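PDB 5H4R: beta-1,3-1,4-glucanase from Caldicellulosiruptor sp. F32, which hydrolyses mixed-linkage beta-1,3-1,4-glucans such as lichenan, as a glycoside hydrolase of family 5. Local coordinates for residues A59-P64 with E73-G78; I49-G54 with G373-K378. The protein carries 1 engineered substitution. One frame throughout, in Å; residues are numbered along the deposited sequence.

How the interactions relate
Both contacts are built around the first strand of the eight-stranded parallel barrel and the connection after it, and lie about 17 Å apart, centre to centre. Interaction 2 is the more buried. It joins strand 50-53 to residues 373-378, which follow the last strand, 356-361. Along the chain, interaction 1 is nested inside the loop that interaction 2 closes: residues 59-64 and 73-78 both belong to the connection between strand 50-53 and helix 83-91. The two contacts touch where Cys77 SG packs 3.5 Å from Arg377 NH1. Interaction 1 places a sugar-binding tryptophan. Interaction 2 ties the start of the barrel to the chain beyond its end.

Interaction 1 of 2, residues A59-P64 with E73-G78; sequences AAFENP and ETAWCG. With BGC (beta-D-glucopyranose), chain B.
Ala59 and Trp76 bring the two backbones closest, their CA atoms 6.3 Å apart. Residues 59-64 run as an irregular loop after the first strand of the barrel, while residues 73-78 start on the short helix 72-75 and turn at Gly78, which has positive phi. Together they build a carbohydrate-stacking platform in the glycan-binding cleft of the TIM barrel. The Trp76 indole lies between protein and sugar. On one face, Ala59 CA sits 3.7 Å from the centroid of the six-membered ring, a CH-pi contact only 12° off the ring normal. Ala59 CB packs on the same face, 3.5 Å from Trp76 CD2, with Ala60 N also offset toward the rim. On the opposite face, C5 of the glucose unit lies over the centre of the indole. Phe61, its CG between backbone N and carbonyl carbon (chi1 47°), slides past Trp76 in the opposite direction. Its ring and the five-membered Trp76 ring are near parallel, at 28°, but barely overlap, with centroids 5.4 Å apart. Ala75 CB reaches the edge of the phenyl ring, near its plane, 3.6 Å from Phe61 CZ. The closest approach to the sugar is from Trp76 CG to glucose C6, at 3.5 Å.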
# COMPACT_ATOMS: atom_id res chain seq x y z
N ALA A 59 9.73 9.19 1.86
CA ALA A 59 11.16 9.35 1.69
C ALA A 59 11.84 9.36 3.06
O ALA A 59 11.36 9.97 4.01
CB ALA A 59 11.48 10.64 0.92
N ALA A 60 12.93 8.63 3.16
CA ALA A 60 13.59 8.45 4.45
C ALA A 60 15.04 8.11 4.19
O ALA A 60 15.36 7.28 3.34
CB ALA A 60 12.91 7.35 5.26
N PHE A 61 15.92 8.75 4.96
CA PHE A 61 17.35 8.58 4.83
C PHE A 61 18.01 9.39 5.94
O PHE A 61 17.40 10.30 6.51
CB PHE A 61 17.86 9.04 3.46
CG PHE A 61 17.32 10.36 3.01
CD1 PHE A 61 17.96 11.54 3.37
CD2 PHE A 61 16.20 10.43 2.20
CE1 PHE A 61 17.47 12.77 2.95
CE2 PHE A 61 15.71 11.65 1.76
CZ PHE A 61 16.35 12.82 2.14
N GLU A 62 19.24 9.03 6.25
CA GLU A 62 20.05 9.75 7.23
C GLU A 62 20.81 10.91 6.57
O GLU A 62 20.95 10.99 5.35
CB GLU A 62 21.03 8.79 7.89
CG GLU A 62 20.36 7.61 8.55
CD GLU A 62 21.36 6.62 9.12
OE1 GLU A 62 22.55 6.66 8.71
OE2 GLU A 62 20.96 5.80 9.98
N ASN A 63 21.29 11.81 7.42
CA ASN A 63 22.19 12.89 7.02
C ASN A 63 21.61 13.76 5.92
O ASN A 63 22.26 13.97 4.88
CB ASN A 63 23.53 12.32 6.56
CG ASN A 63 24.12 11.35 7.56
OD1 ASN A 63 24.43 10.20 7.23
ND2 ASN A 63 24.26 11.79 8.81
N PRO A 64 20.41 14.30 6.10
CA PRO A 64 19.86 15.22 5.09
C PRO A 64 20.75 16.44 4.94
O PRO A 64 21.28 16.96 5.92
CB PRO A 64 18.49 15.58 5.66
CG PRO A 64 18.64 15.41 7.11
CD PRO A 64 19.55 14.23 7.29
N GLU A 73 9.49 15.66 2.13
CA GLU A 73 8.35 15.46 1.23
C GLU A 73 8.78 15.46 -0.23
O GLU A 73 8.15 14.79 -1.06
CB GLU A 73 7.30 16.55 1.46
CG GLU A 73 6.03 16.33 0.61
CD GLU A 73 5.02 17.48 0.66
OE1 GLU A 73 5.13 18.38 1.53
OE2 GLU A 73 4.13 17.50 -0.22
N THR A 74 9.79 16.26 -0.58
CA THR A 74 10.16 16.45 -1.98
C THR A 74 11.54 15.93 -2.32
O THR A 74 11.97 16.03 -3.47
CB THR A 74 10.06 17.94 -2.34
OG1 THR A 74 10.87 18.73 -1.45
CG2 THR A 74 8.62 18.38 -2.21
N ALA A 75 12.25 15.35 -1.35
CA ALA A 75 13.62 14.91 -1.59
C ALA A 75 13.71 13.89 -2.73
O ALA A 75 14.71 13.85 -3.45
CB ALA A 75 14.20 14.30 -0.32
N TRP A 76 12.71 13.01 -2.85
CA TRP A 76 12.70 11.99 -3.87
C TRP A 76 11.82 12.37 -5.06
O TRP A 76 12.28 12.26 -6.20
CB TRP A 76 12.26 10.65 -3.27
CG TRP A 76 13.28 10.02 -2.33
CD1 TRP A 76 14.51 10.50 -1.98
CD2 TRP A 76 13.11 8.79 -1.60
NE1 TRP A 76 15.13 9.64 -1.11
CE2 TRP A 76 14.29 8.59 -0.85
CE3 TRP A 76 12.08 7.85 -1.51
CZ2 TRP A 76 14.46 7.48 -0.03
CZ3 TRP A 76 12.26 6.75 -0.69
CH2 TRP A 76 13.43 6.57 0.03
N CYS A 77 10.59 12.84 -4.83
CA CYS A 77 9.67 13.09 -5.94
C CYS A 77 9.87 14.46 -6.57
O CYS A 77 9.45 14.66 -7.72
CB CYS A 77 8.22 12.97 -5.46
SG CYS A 77 7.71 14.25 -4.29
N GLY A 78 10.51 15.39 -5.86
CA GLY A 78 10.92 16.67 -6.39
C GLY A 78 9.85 17.72 -6.51
O GLY A 78 10.14 18.79 -7.09
C2 BGC B . 16.16 4.76 -3.95
C3 BGC B . 17.01 5.97 -3.57
C4 BGC B . 16.58 7.13 -4.43
C5 BGC B . 15.05 7.33 -4.34
C6 BGC B . 14.60 8.50 -5.18
C1 BGC B . 14.67 5.09 -3.89
O2 BGC B . 16.48 3.73 -3.02
O3 BGC B . 18.40 5.67 -3.82
O4 BGC B . 17.25 8.28 -3.93
O5 BGC B . 14.42 6.14 -4.82
O6 BGC B . 14.95 8.24 -6.52

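Interaction 2 of 2, residues I49-G54 with G373-K378; sequences IGWNLG and GLLDRK
Arg377 reaches across to Gly54, in the loop that follows strand 50-53, and donates from NH2 to Gly54 O, at 3.0 Å. Its CG is anti to the carbonyl carbon, and the chain runs extended from there to NE. The bond lies in the carbonyl plane, on a lone pair, but is bent, with an N-H...O angle of 145°. The acceptor is tilted from the guanidinium plane. Leu53, the centre of an inverse gamma turn, packs CD1 over one face of the guanidinium, 3.6 Å from Arg377 NH1. Thr56 OG1 binds both Arg377 NH1 and Gly54 O, closing a small polar cluster. An alanine in place of Arg377 would probably leave Gly54 O without this donor and open a gap beside Leu53 and Trp51.

Trp51 CG stands anti to its backbone N (chi1 -178°), and the six-membered end of the indole meets Arg377 through CH2. Arg377 NE lies at the edge of the ring, 4.1 Å from Trp51 CH2, with the two flat groups turned 57° apart. Leu375 CD2 packs 4.2 Å from Trp51 CZ2. Asp361 OD2 accepts from both Trp51 NE1 and the backbone N of Leu375, so one carboxylate oxygen bridges the two segments. Met85 of helix 83-91 touches both Leu375 and Arg377. Such packing joins the first strand of the TIM barrel to the chain that follows its eighth.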
# COMPACT_ATOMS: atom_id res chain seq x y z
N ILE A 49 -10.43 2.24 -7.07
CA ILE A 49 -9.05 2.09 -7.53
C ILE A 49 -8.27 3.23 -6.89
O ILE A 49 -8.78 4.35 -6.74
CB ILE A 49 -8.94 2.11 -9.06
CG1 ILE A 49 -7.48 1.82 -9.47
CG2 ILE A 49 -9.44 3.43 -9.64
CD1 ILE A 49 -7.34 1.35 -10.87
N GLY A 50 -7.02 2.94 -6.54
CA GLY A 50 -6.21 3.85 -5.77
C GLY A 50 -4.96 4.30 -6.49
O GLY A 50 -4.46 3.67 -7.43
N TRP A 51 -4.44 5.42 -6.01
CA TRP A 51 -3.21 6.03 -6.49
C TRP A 51 -2.35 6.33 -5.28
O TRP A 51 -2.83 6.97 -4.34
CB TRP A 51 -3.55 7.30 -7.26
CG TRP A 51 -2.43 8.05 -7.89
CD1 TRP A 51 -1.92 7.87 -9.15
CD2 TRP A 51 -1.71 9.17 -7.32
NE1 TRP A 51 -0.92 8.79 -9.40
CE2 TRP A 51 -0.76 9.59 -8.29
CE3 TRP A 51 -1.76 9.83 -6.10
CZ2 TRP A 51 0.12 10.65 -8.06
CZ3 TRP A 51 -0.89 10.88 -5.87
CH2 TRP A 51 0.03 11.29 -6.86
N ASN A 52 -1.12 5.82 -5.27
CA ASN A 52 -0.17 6.10 -4.21
C ASN A 52 0.58 7.39 -4.49
O ASN A 52 1.12 7.58 -5.58
CB ASN A 52 0.87 4.98 -4.11
CG ASN A 52 0.41 3.77 -3.30
OD1 ASN A 52 0.63 3.70 -2.10
ND2 ASN A 52 -0.12 2.76 -3.99
N LEU A 53 0.62 8.27 -3.49
CA LEU A 53 1.53 9.41 -3.42
C LEU A 53 2.92 8.89 -3.04
O LEU A 53 3.43 9.06 -1.93
CB LEU A 53 0.99 10.42 -2.41
CG LEU A 53 1.69 11.78 -2.39
CD1 LEU A 53 1.44 12.55 -3.67
CD2 LEU A 53 1.23 12.54 -1.18
N GLY A 54 3.52 8.17 -3.99
CA GLY A 54 4.75 7.47 -3.71
C GLY A 54 5.97 8.38 -3.70
O GLY A 54 6.03 9.43 -4.35
N GLY A 373 6.13 6.13 -12.60
CA GLY A 373 5.31 7.32 -12.65
C GLY A 373 4.23 7.24 -13.72
O GLY A 373 4.44 6.67 -14.80
N LEU A 374 3.08 7.84 -13.39
CA LEU A 374 1.99 8.08 -14.33
C LEU A 374 1.69 9.56 -14.49
O LEU A 374 1.62 10.06 -15.62
CB LEU A 374 0.72 7.34 -13.88
CG LEU A 374 0.85 5.83 -13.73
CD1 LEU A 374 -0.45 5.25 -13.22
CD2 LEU A 374 1.28 5.13 -15.01
N LEU A 375 1.54 10.27 -13.39
CA LEU A 375 1.27 11.70 -13.38
C LEU A 375 2.59 12.47 -13.28
O LEU A 375 3.35 12.27 -12.33
CB LEU A 375 0.37 12.04 -12.19
CG LEU A 375 0.03 13.53 -12.09
CD1 LEU A 375 -0.79 14.03 -13.27
CD2 LEU A 375 -0.71 13.76 -10.76
N ASP A 376 2.86 13.34 -14.26
CA ASP A 376 3.99 14.27 -14.13
C ASP A 376 3.55 15.38 -13.17
O ASP A 376 2.77 16.26 -13.53
CB ASP A 376 4.40 14.85 -15.48
CG ASP A 376 5.62 15.77 -15.37
OD1 ASP A 376 6.64 15.35 -14.78
OD2 ASP A 376 5.56 16.91 -15.85
N ARG A 377 4.03 15.32 -11.93
CA ARG A 377 3.49 16.22 -10.92
C ARG A 377 3.79 17.69 -11.21
O ARG A 377 2.99 18.56 -10.84
CB ARG A 377 4.01 15.81 -9.54
CG ARG A 377 3.46 14.48 -9.12
CD ARG A 377 3.88 14.15 -7.71
NE ARG A 377 3.79 12.71 -7.48
CZ ARG A 377 4.17 12.13 -6.35
NH1 ARG A 377 4.64 12.85 -5.35
NH2 ARG A 377 4.09 10.81 -6.22
N LYS A 378 4.91 18.00 -11.86
CA LYS A 378 5.27 19.39 -12.09
C LYS A 378 4.30 20.07 -13.07
O LYS A 378 4.05 21.28 -12.94
CB LYS A 378 6.71 19.48 -12.60
CG LYS A 378 7.27 20.89 -12.72
CD LYS A 378 8.78 20.85 -12.95
CE LYS A 378 9.45 22.20 -12.69
NZ LYS A 378 9.48 23.07 -13.90